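Local coordinates for protein pyrethroid hydrolase (Sphingobium faniae, PDB 5Y5R) that hydrolyses the ester bond of pyrethroid insecticides such as permethrin and cypermethrin, acting as a carboxylesterase of the alpha/beta hydrolase superfamily, at residues A[131-136]-A[142-147]; A[114-119]-A[127-132]; A[8-13]-A[39-44]. All coordinates share one frame; numbering follows the deposited sequence.

Contact 1 (A[131-136]-A[142-147]); sequences LIQPVD and QADFSR. With 8NL ((2-methyl-3-phenyl-phenyl)methyl (1~{S})-3-[(~{E})-2-chloranyl-3,3,3-tris(fluoranyl)prop-1-enyl]-2,2-dimethyl-cyclopropane-1-carboxylate), chain G.
Gln142 and Gln133 are joined by their backbones in both directions. Gln142 N donates to Gln133 O at 2.8 Å. Gln133 N donates to Gln142 O at 2.9 Å, and this return bond is almost straight (176° at the hydrogen). Both side chains leave by the same face of the sheet. Gln142 has CG anti to its backbone N (chi1 168°) and an extended chain, which crosses Val135 at about a right angle and brings OE1 to 3.9 Å from Val135 CG1. Gln133 instead lays its amide over the carboxylate of Asp144. The two planes are stacked and only 13° apart, with Gln133 NE2 3.8 Å from Asp144 OD2. The pairing builds a beta hairpin of strands 132-135 and 140-143, part of a small antiparallel sheet in the cap of this alpha/beta hydrolase. One residue along, Ile132 and Ala143 form a non-hydrogen-bonded pair. They turn to the other face, toward the bound pyrethroid, and Ala143 CB lies 3.5 Å from C11 of 8NL. At the start of the hairpin Leu131 O accepts from Asp144 N at 2.7 Å. The methyl CD2 of Leu131 sits over one face of the Arg147 guanidinium, 3.5 Å from NH1. That group is held in a salt bridge by Asp144, and Arg147 NE also bonds Asp144 OD2 at 2.7 Å. The guanidinium has a second acid partner, Asp130, reached by NH1. Asp144 OD1 takes the hydroxyl and backbone N of Ser146, the latter closing an Asx turn.

Contact 2 (A[114-119]-A[127-132]); sequences TFVLPG and HALDLI. With 8NL ((2-methyl-3-phenyl-phenyl)methyl (1~{S})-3-[(~{E})-2-chloranyl-3,3,3-tris(fluoranyl)prop-1-enyl]-2,2-dimethyl-cyclopropane-1-carboxylate), chain G.
In the cap of the alpha/beta hydrolase fold, Val116 at the end of helix 113-116 meets Leu129 of helix 126-131 beside the halogenated end of the bound pyrethroid. The meeting is small and apolar, and no hydrogen bond crosses it. Val116 CG1 lies 3.5 Å from Leu129 CD2, tighter than usual for two methyl groups. The valine places this branch anti to its own backbone N (chi1 163°). The same methyl therefore touches both the leucine and the ligand. The two methyls of Leu129 straddle the end of helix 113-116. Its CD2 goes to the valine methyl, while CD1 lies 3.5 Å from the backbone Val116 O and 4.3 Å from Leu117 CA. Val116 O also has a weak bond with the hydroxyl of Thr125, and the two backbones are hydrogen-bonded.

The chlorine of 8NL is enclosed by carbon from both segments. Val116 CG1 comes to 3.2 Å from CL, and Val116 CG2 to 3.8 Å. From the other helix, Ala128 CB approaches CL at 3.3 Å and Leu129 CD2 at 3.9 Å. Ala128 CB also lies 3.3 Å from F2 of the trifluoromethyl group. The alanine has a short side chain, and the ligand packs close against the helix at this point. Ile132, where the chain leaves the helix, adds further apolar surface beside the fluorines. At the ester end the same ligand is hydrogen-bonded to Ser78, His230 and Ala12. Leu129 is exposed, whereas Val116 and Ala128 are buried. This is consistent with the acyl-side wall of an alpha/beta hydrolase pocket, with apolar cap residues packed round the acid part of the ligand.

Contact 3 (A[8-13]-A[39-44]); sequences LIHGAL and TGHTPG. With 8NL ((2-methyl-3-phenyl-phenyl)methyl (1~{S})-3-[(~{E})-2-chloranyl-3,3,3-tris(fluoranyl)prop-1-enyl]-2,2-dimethyl-cyclopropane-1-carboxylate), chain G.
The imidazole of His10 overlaps the ring of His41 at one corner. His10 CE1 stands over one face of His41, offset toward the rim, and comes to 3.1 Å from His41 ND1. The rings are oblique, with planes 45° apart and centroids 4.2 Å from each other. The first torsion of His10 puts CG between the backbone N and the carbonyl carbon (chi1 64°). That rotation brings the ring beside the next peptide, and His10 ND1 donates to Gly11 O at 2.9 Å, with 156° at the hydrogen. On its other side His10 NE2 is bonded to the backbone N of Leu38. His41 is fixed as well, since ND1 bonds Asn14 O and NE2 bonds the hydroxyl of Tyr57. Leu13 N lies at the edge of this ring, 4.1 Å from His41 CE1; this N is hydrogen-bonded to Gln174 OE1.

Strand 3-9 of the central parallel sheet ends here, and the His-Gly loop after it lines the active site. Ala12 N donates to the ester carbonyl oxygen O1 of 8NL at 3.3 Å. This is consistent with one arm of the oxyanion hole. Gly11 passes close beside the same oxygen, and a beta carbon here would be crowded by O1. Replacing His10 with an alanine would probably leave Gly11 O and Leu38 N without their mates and open a gap over the His41 face, making the loop freer to shift. A backbone N donating to His10 NE2 while ND1 donates to Gly11 O implies a probably neutral imidazole with its proton on ND1.

In the fold
All three contacts touch one bound pyrethroid, from different parts of the fold. Contact 3 is fully buried and belongs to the catalytic core, at the end of a central strand. It works through ring overlap and a network of polar bonds. Contacts 1 and 2 lie in the cap and are partly buried. They share Leu131 and Ile132, because helix 126-131 runs straight into strand 132-135. A charge pair also joins these two contacts. Contact 1 is mainly backbone pairing with a salt bridge at its end, whereas contact 2 is purely apolar. Cap and core meet where Ile132 CD1 packs 3.6 Å from Leu13 CD1.

Contact 1 (A[131-136]-A[142-147])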
loop_
_atom_site.group_PDB
_atom_site.type_symbol
_atom_site.label_atom_id
_atom_site.label_comp_id
_atom_site.label_asym_id
_atom_site.label_seq_id
_atom_site.Cartn_x
_atom_site.Cartn_y
_atom_site.Cartn_z
ATOM N N LEU A 131 5.046 -16.792 7.294
ATOM C CA LEU A 131 5.631 -16.015 8.383
ATOM C C LEU A 131 4.636 -15.166 9.143
ATOM O O LEU A 131 4.978 -14.657 10.214
ATOM C CB LEU A 131 6.733 -15.094 7.837
ATOM C CG LEU A 131 7.988 -15.810 7.342
ATOM C CD1 LEU A 131 8.807 -14.916 6.452
ATOM C CD2 LEU A 131 8.830 -16.321 8.509
ATOM N N ILE A 132 3.458 -14.949 8.578
ATOM C CA ILE A 132 2.383 -14.178 9.175
ATOM C C ILE A 132 1.247 -15.148 9.431
ATOM O O ILE A 132 0.741 -15.777 8.491
ATOM C CB ILE A 132 1.930 -13.040 8.254
ATOM C CG1 ILE A 132 3.116 -12.141 7.867
ATOM C CG2 ILE A 132 0.783 -12.288 8.879
ATOM C CD1 ILE A 132 3.701 -11.314 8.995
ATOM N N GLN A 133 0.837 -15.268 10.686
ATOM C CA GLN A 133 -0.089 -16.305 11.099
ATOM C C GLN A 133 -1.384 -15.739 11.671
ATOM O O GLN A 133 -1.441 -14.571 12.067
ATOM C CB GLN A 133 0.584 -17.243 12.106
ATOM C CG GLN A 133 1.892 -17.801 11.580
ATOM C CD GLN A 133 2.672 -18.538 12.652
ATOM O OE1 GLN A 133 2.667 -18.150 13.827
ATOM N NE2 GLN A 133 3.362 -19.605 12.250
ATOM N N PRO A 134 -2.473 -16.504 11.613
ATOM C CA PRO A 134 -3.750 -16.016 12.149
ATOM C C PRO A 134 -3.778 -16.010 13.678
ATOM O O PRO A 134 -3.111 -16.819 14.326
ATOM C CB PRO A 134 -4.769 -17.025 11.604
ATOM C CG PRO A 134 -4.029 -17.749 10.441
ATOM C CD PRO A 134 -2.615 -17.790 10.902
ATOM N N VAL A 135 -4.558 -15.066 14.243
ATOM C CA VAL A 135 -4.893 -14.990 15.673
ATOM C C VAL A 135 -6.369 -14.596 15.786
ATOM O O VAL A 135 -6.981 -14.148 14.814
ATOM C CB VAL A 135 -4.002 -14.009 16.489
ATOM C CG1 VAL A 135 -2.522 -14.410 16.414
ATOM C CG2 VAL A 135 -4.218 -12.580 16.053
ATOM N N ASP A 136 -6.979 -14.838 16.958
ATOM C CA ASP A 136 -8.393 -14.459 17.178
ATOM C C ASP A 136 -9.294 -14.917 16.031
ATOM O O ASP A 136 -10.037 -14.123 15.440
ATOM C CB ASP A 136 -8.592 -12.954 17.386
ATOM C CG ASP A 136 -7.996 -12.442 18.657
ATOM O OD1 ASP A 136 -7.782 -13.251 19.590
ATOM O OD2 ASP A 136 -7.821 -11.206 18.748
ATOM N N GLN A 142 -0.519 -11.976 12.749
ATOM C CA GLN A 142 0.627 -11.607 13.561
ATOM C C GLN A 142 1.854 -12.320 13.040
ATOM O O GLN A 142 1.779 -13.509 12.723
ATOM C CB GLN A 142 0.386 -12.005 15.015
ATOM C CG GLN A 142 1.641 -11.929 15.866
ATOM C CD GLN A 142 1.373 -12.029 17.357
ATOM O OE1 GLN A 142 0.227 -11.964 17.808
ATOM N NE2 GLN A 142 2.431 -12.207 18.119
ATOM N N ALA A 143 2.993 -11.628 13.024
ATOM C CA ALA A 143 4.227 -12.239 12.528
ATOM C C ALA A 143 4.699 -13.380 13.426
ATOM O O ALA A 143 4.403 -13.446 14.628
ATOM C CB ALA A 143 5.336 -11.196 12.387
ATOM N N ASP A 144 5.397 -14.320 12.821
ATOM C CA ASP A 144 5.970 -15.432 13.563
ATOM C C ASP A 144 7.285 -15.016 14.230
ATOM O O ASP A 144 8.361 -15.127 13.639
ATOM C CB ASP A 144 6.159 -16.606 12.619
ATOM C CG ASP A 144 6.774 -17.787 13.277
ATOM O OD1 ASP A 144 6.959 -17.766 14.520
ATOM O OD2 ASP A 144 7.060 -18.758 12.534
ATOM N N PHE A 145 7.237 -14.631 15.514
ATOM C CA PHE A 145 8.477 -14.144 16.114
ATOM C C PHE A 145 9.445 -15.248 16.492
ATOM O O PHE A 145 10.571 -14.944 16.891
ATOM C CB PHE A 145 8.172 -13.246 17.314
ATOM C CG PHE A 145 7.509 -11.980 16.906
ATOM C CD1 PHE A 145 8.177 -11.075 16.090
ATOM C CD2 PHE A 145 6.190 -11.749 17.206
ATOM C CE1 PHE A 145 7.545 -9.893 15.666
ATOM C CE2 PHE A 145 5.549 -10.589 16.772
ATOM C CZ PHE A 145 6.231 -9.662 15.998
ATOM N N SER A 146 9.110 -16.512 16.234
ATOM C CA SER A 146 10.130 -17.529 16.403
ATOM C C SER A 146 11.201 -17.471 15.316
ATOM O O SER A 146 12.264 -18.060 15.504
ATOM C CB SER A 146 9.469 -18.916 16.426
ATOM O OG SER A 146 8.965 -19.294 15.136
ATOM N N ARG A 147 10.995 -16.718 14.230
ATOM C CA ARG A 147 11.937 -16.692 13.110
ATOM C C ARG A 147 12.329 -15.243 12.748
ATOM O O ARG A 147 12.071 -14.749 11.650
ATOM C CB ARG A 147 11.350 -17.457 11.923
ATOM C CG ARG A 147 11.309 -18.979 12.176
ATOM C CD ARG A 147 10.674 -19.676 10.978
ATOM N NE ARG A 147 9.228 -19.519 11.060
ATOM C CZ ARG A 147 8.414 -19.603 10.015
ATOM N NH1 ARG A 147 8.936 -19.819 8.818
ATOM N NH2 ARG A 147 7.097 -19.429 10.165
HETATM C C 8NL G . 4.283 -7.166 7.245
HETATM C C8 8NL G . 6.937 -6.366 10.206
HETATM C C9 8NL G . 7.129 -6.985 11.438
HETATM C C10 8NL G . 7.224 -8.368 11.519
HETATM C C11 8NL G . 7.121 -9.079 10.326
HETATM C C12 8NL G . 6.932 -8.440 9.102
HETATM C C13 8NL G . 4.184 -5.410 4.761
HETATM O O 8NL G . 3.728 -6.619 4.109
HETATM CL CL 8NL G . 0.068 -12.531 2.460
HETATM C C21 8NL G . 0.499 -10.878 2.902
HETATM C C22 8NL G . 0.646 -10.564 4.372
HETATM F F2 8NL G . 1.934 -10.441 4.639
HETATM F F1 8NL G . 0.002 -9.473 4.738
HETATM F F 8NL G . 0.142 -11.579 5.042
HETATM C C20 8NL G . 0.732 -9.975 1.948
HETATM C C16 8NL G . 1.073 -8.540 2.284
HETATM C C17 8NL G . 1.597 -7.917 0.994
HETATM C C18 8NL G . 0.273 -7.197 0.783
HETATM C C19 8NL G . 1.942 -8.949 -0.092
HETATM C C15 8NL G . 2.483 -7.957 2.273
HETATM C C14 8NL G . 2.550 -6.741 3.201
HETATM O O1 8NL G . 1.620 -5.932 3.234
HETATM C C2 8NL G . 5.369 -5.501 5.736
HETATM C C3 8NL G . 6.453 -4.683 5.446
HETATM C C4 8NL G . 7.597 -4.658 6.243
HETATM C C5 8NL G . 7.661 -5.439 7.393
HETATM C C6 8NL G . 6.609 -6.280 7.735
HETATM C C1 8NL G . 5.451 -6.300 6.906
HETATM C C7 8NL G . 6.817 -7.066 9.019
HETATM O O HOH W 1 2.467 -15.735 14.754
#

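Contact 2 (A[114-119]-A[127-132])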
loop_
_atom_site.group_PDB
_atom_site.type_symbol
_atom_site.label_atom_id
_atom_site.label_comp_id
_atom_site.label_asym_id
_atom_site.label_seq_id
_atom_site.Cartn_x
_atom_site.Cartn_y
_atom_site.Cartn_z
ATOM N N THR A 114 -7.503 -13.270 -3.473
ATOM C CA THR A 114 -7.249 -13.948 -4.749
ATOM C C THR A 114 -5.767 -14.097 -5.046
ATOM O O THR A 114 -5.320 -15.148 -5.511
ATOM C CB THR A 114 -7.898 -13.190 -5.927
ATOM O OG1 THR A 114 -9.327 -13.207 -5.819
ATOM C CG2 THR A 114 -7.453 -13.758 -7.290
ATOM N N PHE A 115 -4.978 -13.065 -4.768
ATOM C CA PHE A 115 -3.573 -13.103 -5.150
ATOM C C PHE A 115 -2.629 -13.521 -4.037
ATOM O O PHE A 115 -1.457 -13.793 -4.311
ATOM C CB PHE A 115 -3.194 -11.734 -5.717
ATOM C CG PHE A 115 -3.918 -11.427 -6.988
ATOM C CD1 PHE A 115 -3.521 -12.006 -8.171
ATOM C CD2 PHE A 115 -5.036 -10.616 -6.975
ATOM C CE1 PHE A 115 -4.172 -11.742 -9.327
ATOM C CE2 PHE A 115 -5.713 -10.367 -8.123
ATOM C CZ PHE A 115 -5.285 -10.945 -9.311
ATOM N N VAL A 116 -3.111 -13.559 -2.800
ATOM C CA VAL A 116 -2.316 -14.013 -1.660
ATOM C C VAL A 116 -2.372 -15.518 -1.519
ATOM O O VAL A 116 -1.372 -16.166 -1.195
ATOM C CB VAL A 116 -2.821 -13.308 -0.391
ATOM C CG1 VAL A 116 -2.332 -14.017 0.855
ATOM C CG2 VAL A 116 -2.377 -11.829 -0.419
ATOM N N LEU A 117 -3.505 -16.070 -1.741
ATOM C CA LEU A 117 -3.664 -17.495 -1.587
ATOM C C LEU A 117 -3.227 -18.192 -2.880
ATOM O O LEU A 117 -3.258 -17.584 -3.958
ATOM C CB LEU A 117 -5.115 -17.791 -1.248
ATOM C CG LEU A 117 -5.404 -17.373 0.210
ATOM C CD1 LEU A 117 -6.693 -16.613 0.249
ATOM C CD2 LEU A 117 -5.499 -18.567 1.160
ATOM N N PRO A 118 -2.811 -19.455 -2.799
ATOM C CA PRO A 118 -2.342 -20.158 -3.996
ATOM C C PRO A 118 -3.430 -20.224 -5.052
ATOM O O PRO A 118 -4.631 -20.180 -4.759
ATOM C CB PRO A 118 -1.998 -21.562 -3.481
ATOM C CG PRO A 118 -1.873 -21.421 -2.019
ATOM C CD PRO A 118 -2.810 -20.335 -1.619
ATOM N N GLY A 119 -2.994 -20.273 -6.302
ATOM C CA GLY A 119 -3.930 -20.300 -7.404
ATOM C C GLY A 119 -3.198 -20.145 -8.714
ATOM O O GLY A 119 -1.974 -19.984 -8.764
ATOM N N HIS A 127 5.549 -16.935 0.935
ATOM C CA HIS A 127 6.488 -16.470 1.954
ATOM C C HIS A 127 5.754 -15.718 3.062
ATOM O O HIS A 127 6.045 -15.910 4.251
ATOM C CB HIS A 127 7.562 -15.549 1.361
ATOM C CG HIS A 127 8.654 -16.238 0.599
ATOM N ND1 HIS A 127 8.436 -17.318 -0.233
ATOM C CD2 HIS A 127 9.977 -15.955 0.510
ATOM C CE1 HIS A 127 9.582 -17.678 -0.790
ATOM N NE2 HIS A 127 10.531 -16.861 -0.360
ATOM N N ALA A 128 4.810 -14.849 2.698
ATOM C CA ALA A 128 4.072 -14.114 3.724
ATOM C C ALA A 128 3.160 -15.032 4.525
ATOM O O ALA A 128 3.089 -14.919 5.751
ATOM C CB ALA A 128 3.270 -12.975 3.103
ATOM N N LEU A 129 2.414 -15.920 3.858
ATOM C CA LEU A 129 1.521 -16.801 4.611
ATOM C C LEU A 129 2.299 -17.710 5.551
ATOM O O LEU A 129 1.759 -18.152 6.577
ATOM C CB LEU A 129 0.640 -17.645 3.684
ATOM C CG LEU A 129 -0.287 -16.917 2.719
ATOM C CD1 LEU A 129 -1.038 -17.910 1.843
ATOM C CD2 LEU A 129 -1.259 -16.040 3.471
ATOM N N ASP A 130 3.562 -17.997 5.223
ATOM C CA ASP A 130 4.403 -18.818 6.090
ATOM C C ASP A 130 4.750 -18.090 7.387
ATOM O O ASP A 130 4.713 -18.682 8.471
ATOM C CB ASP A 130 5.703 -19.149 5.343
ATOM C CG ASP A 130 6.684 -19.965 6.176
ATOM O OD1 ASP A 130 6.341 -21.099 6.524
ATOM O OD2 ASP A 130 7.788 -19.501 6.507
ATOM N N LEU A 131 5.046 -16.792 7.294
ATOM C CA LEU A 131 5.631 -16.015 8.383
ATOM C C LEU A 131 4.636 -15.166 9.143
ATOM O O LEU A 131 4.978 -14.657 10.214
ATOM C CB LEU A 131 6.733 -15.094 7.837
ATOM C CG LEU A 131 7.988 -15.810 7.342
ATOM C CD1 LEU A 131 8.807 -14.916 6.452
ATOM C CD2 LEU A 131 8.830 -16.321 8.509
ATOM N N ILE A 132 3.458 -14.949 8.578
ATOM C CA ILE A 132 2.383 -14.178 9.175
ATOM C C ILE A 132 1.247 -15.148 9.431
ATOM O O ILE A 132 0.741 -15.777 8.491
ATOM C CB ILE A 132 1.930 -13.040 8.254
ATOM C CG1 ILE A 132 3.116 -12.141 7.867
ATOM C CG2 ILE A 132 0.783 -12.288 8.879
ATOM C CD1 ILE A 132 3.701 -11.314 8.995
HETATM C C 8NL G . 4.283 -7.166 7.245
HETATM C C8 8NL G . 6.937 -6.366 10.206
HETATM C C9 8NL G . 7.129 -6.985 11.438
HETATM C C10 8NL G . 7.224 -8.368 11.519
HETATM C C11 8NL G . 7.121 -9.079 10.326
HETATM C C12 8NL G . 6.932 -8.440 9.102
HETATM C C13 8NL G . 4.184 -5.410 4.761
HETATM O O 8NL G . 3.728 -6.619 4.109
HETATM CL CL 8NL G . 0.068 -12.531 2.460
HETATM C C21 8NL G . 0.499 -10.878 2.902
HETATM C C22 8NL G . 0.646 -10.564 4.372
HETATM F F2 8NL G . 1.934 -10.441 4.639
HETATM F F1 8NL G . 0.002 -9.473 4.738
HETATM F F 8NL G . 0.142 -11.579 5.042
HETATM C C20 8NL G . 0.732 -9.975 1.948
HETATM C C16 8NL G . 1.073 -8.540 2.284
HETATM C C17 8NL G . 1.597 -7.917 0.994
HETATM C C18 8NL G . 0.273 -7.197 0.783
HETATM C C19 8NL G . 1.942 -8.949 -0.092
HETATM C C15 8NL G . 2.483 -7.957 2.273
HETATM C C14 8NL G . 2.550 -6.741 3.201
HETATM O O1 8NL G . 1.620 -5.932 3.234
HETATM C C2 8NL G . 5.369 -5.501 5.736
HETATM C C3 8NL G . 6.453 -4.683 5.446
HETATM C C4 8NL G . 7.597 -4.658 6.243
HETATM C C5 8NL G . 7.661 -5.439 7.393
HETATM C C6 8NL G . 6.609 -6.280 7.735
HETATM C C1 8NL G . 5.451 -6.300 6.906
HETATM C C7 8NL G . 6.817 -7.066 9.019
#

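Contact 3 (A[8-13]-A[39-44])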
loop_
_atom_site.group_PDB
_atom_site.type_symbol
_atom_site.label_atom_id
_atom_site.label_comp_id
_atom_site.label_asym_id
_atom_site.label_seq_id
_atom_site.Cartn_x
_atom_site.Cartn_y
_atom_site.Cartn_z
ATOM N N LEU A 8 0.607 8.928 1.422
ATOM C CA LEU A 8 1.300 7.636 1.384
ATOM C C LEU A 8 0.686 6.733 2.440
ATOM O O LEU A 8 0.726 7.064 3.642
ATOM C CB LEU A 8 2.799 7.762 1.669
ATOM C CG LEU A 8 3.533 8.948 1.027
ATOM C CD1 LEU A 8 4.969 9.017 1.454
ATOM C CD2 LEU A 8 3.350 8.875 -0.500
ATOM N N ILE A 9 0.160 5.587 2.011
ATOM C CA ILE A 9 -0.563 4.676 2.892
ATOM C C ILE A 9 0.218 3.375 3.053
ATOM O O ILE A 9 0.511 2.692 2.068
ATOM C CB ILE A 9 -1.985 4.436 2.375
ATOM C CG1 ILE A 9 -2.760 5.755 2.419
ATOM C CG2 ILE A 9 -2.646 3.334 3.201
ATOM C CD1 ILE A 9 -4.037 5.795 1.625
ATOM N N HIS A 10 0.521 3.020 4.303
ATOM C CA HIS A 10 1.290 1.841 4.665
ATOM C C HIS A 10 0.481 0.566 4.416
ATOM O O HIS A 10 -0.742 0.606 4.228
ATOM C CB HIS A 10 1.677 1.889 6.150
ATOM C CG HIS A 10 0.494 1.843 7.077
ATOM N ND1 HIS A 10 -0.251 0.693 7.276
ATOM C CD2 HIS A 10 -0.075 2.800 7.859
ATOM C CE1 HIS A 10 -1.221 0.947 8.144
ATOM N NE2 HIS A 10 -1.144 2.218 8.505
ATOM N N GLY A 11 1.184 -0.563 4.422
ATOM C CA GLY A 11 0.590 -1.899 4.310
ATOM C C GLY A 11 0.441 -2.659 5.629
ATOM O O GLY A 11 0.524 -2.094 6.725
ATOM N N ALA A 12 0.272 -3.988 5.528
ATOM C CA ALA A 12 -0.045 -4.759 6.736
ATOM C C ALA A 12 1.042 -4.672 7.809
ATOM O O ALA A 12 2.239 -4.729 7.522
ATOM C CB ALA A 12 -0.256 -6.239 6.384
ATOM N N LEU A 13 0.613 -4.589 9.074
ATOM C CA LEU A 13 1.505 -4.557 10.233
ATOM C C LEU A 13 2.413 -3.322 10.298
ATOM O O LEU A 13 3.309 -3.274 11.163
ATOM C CB LEU A 13 2.398 -5.808 10.251
ATOM C CG LEU A 13 1.677 -7.087 10.642
ATOM C CD1 LEU A 13 2.592 -8.279 10.465
ATOM C CD2 LEU A 13 1.270 -6.967 12.068
ATOM N N THR A 39 -6.743 3.063 10.673
ATOM C CA THR A 39 -7.403 2.711 11.922
ATOM C C THR A 39 -6.857 1.392 12.449
ATOM O O THR A 39 -6.618 0.453 11.683
ATOM C CB THR A 39 -8.913 2.642 11.707
ATOM O OG1 THR A 39 -9.368 3.928 11.275
ATOM C CG2 THR A 39 -9.644 2.231 12.971
ATOM N N GLY A 40 -6.581 1.352 13.756
ATOM C CA GLY A 40 -5.984 0.193 14.389
ATOM C C GLY A 40 -4.476 0.175 14.341
ATOM O O GLY A 40 -3.863 -0.763 14.857
ATOM N N HIS A 41 -3.850 1.154 13.698
ATOM C CA HIS A 41 -2.404 1.144 13.536
ATOM C C HIS A 41 -1.698 2.134 14.455
ATOM O O HIS A 41 -0.501 2.397 14.270
ATOM C CB HIS A 41 -2.056 1.392 12.057
ATOM C CG HIS A 41 -2.384 0.231 11.170
ATOM N ND1 HIS A 41 -1.432 -0.666 10.736
ATOM C CD2 HIS A 41 -3.572 -0.247 10.738
ATOM C CE1 HIS A 41 -2.016 -1.616 10.028
ATOM N NE2 HIS A 41 -3.312 -1.383 10.010
ATOM N N THR A 42 -2.386 2.675 15.454
ATOM C CA THR A 42 -1.745 3.572 16.415
ATOM C C THR A 42 -1.796 2.981 17.816
ATOM O O THR A 42 -2.900 2.791 18.357
ATOM C CB THR A 42 -2.421 4.937 16.352
ATOM O OG1 THR A 42 -2.489 5.339 14.977
ATOM C CG2 THR A 42 -1.654 5.967 17.173
ATOM N N PRO A 43 -0.659 2.632 18.412
ATOM C CA PRO A 43 -0.668 1.996 19.739
ATOM C C PRO A 43 -1.543 2.753 20.726
ATOM O O PRO A 43 -1.440 3.966 20.866
ATOM C CB PRO A 43 0.803 2.035 20.144
ATOM C CG PRO A 43 1.543 1.947 18.823
ATOM C CD PRO A 43 0.687 2.681 17.828
ATOM N N GLY A 44 -2.472 2.051 21.338
ATOM C CA GLY A 44 -3.401 2.666 22.237
ATOM C C GLY A 44 -4.762 2.946 21.629
ATOM O O GLY A 44 -5.648 3.326 22.331
HETATM C C 8NL G . 4.283 -7.166 7.245
HETATM C C8 8NL G . 6.937 -6.366 10.206
HETATM C C9 8NL G . 7.129 -6.985 11.438
HETATM C C10 8NL G . 7.224 -8.368 11.519
HETATM C C11 8NL G . 7.121 -9.079 10.326
HETATM C C12 8NL G . 6.932 -8.440 9.102
HETATM C C13 8NL G . 4.184 -5.410 4.761
HETATM O O 8NL G . 3.728 -6.619 4.109
HETATM CL CL 8NL G . 0.068 -12.531 2.460
HETATM C C21 8NL G . 0.499 -10.878 2.902
HETATM C C22 8NL G . 0.646 -10.564 4.372
HETATM F F2 8NL G . 1.934 -10.441 4.639
HETATM F F1 8NL G . 0.002 -9.473 4.738
HETATM F F 8NL G . 0.142 -11.579 5.042
HETATM C C20 8NL G . 0.732 -9.975 1.948
HETATM C C16 8NL G . 1.073 -8.540 2.284
HETATM C C17 8NL G . 1.597 -7.917 0.994
HETATM C C18 8NL G . 0.273 -7.197 0.783
HETATM C C19 8NL G . 1.942 -8.949 -0.092
HETATM C C15 8NL G . 2.483 -7.957 2.273
HETATM C C14 8NL G . 2.550 -6.741 3.201
HETATM O O1 8NL G . 1.620 -5.932 3.234
HETATM C C2 8NL G . 5.369 -5.501 5.736
HETATM C C3 8NL G . 6.453 -4.683 5.446
HETATM C C4 8NL G . 7.597 -4.658 6.243
HETATM C C5 8NL G . 7.661 -5.439 7.393
HETATM C C6 8NL G . 6.609 -6.280 7.735
HETATM C C1 8NL G . 5.451 -6.300 6.906
HETATM C C7 8NL G . 6.817 -7.066 9.019
#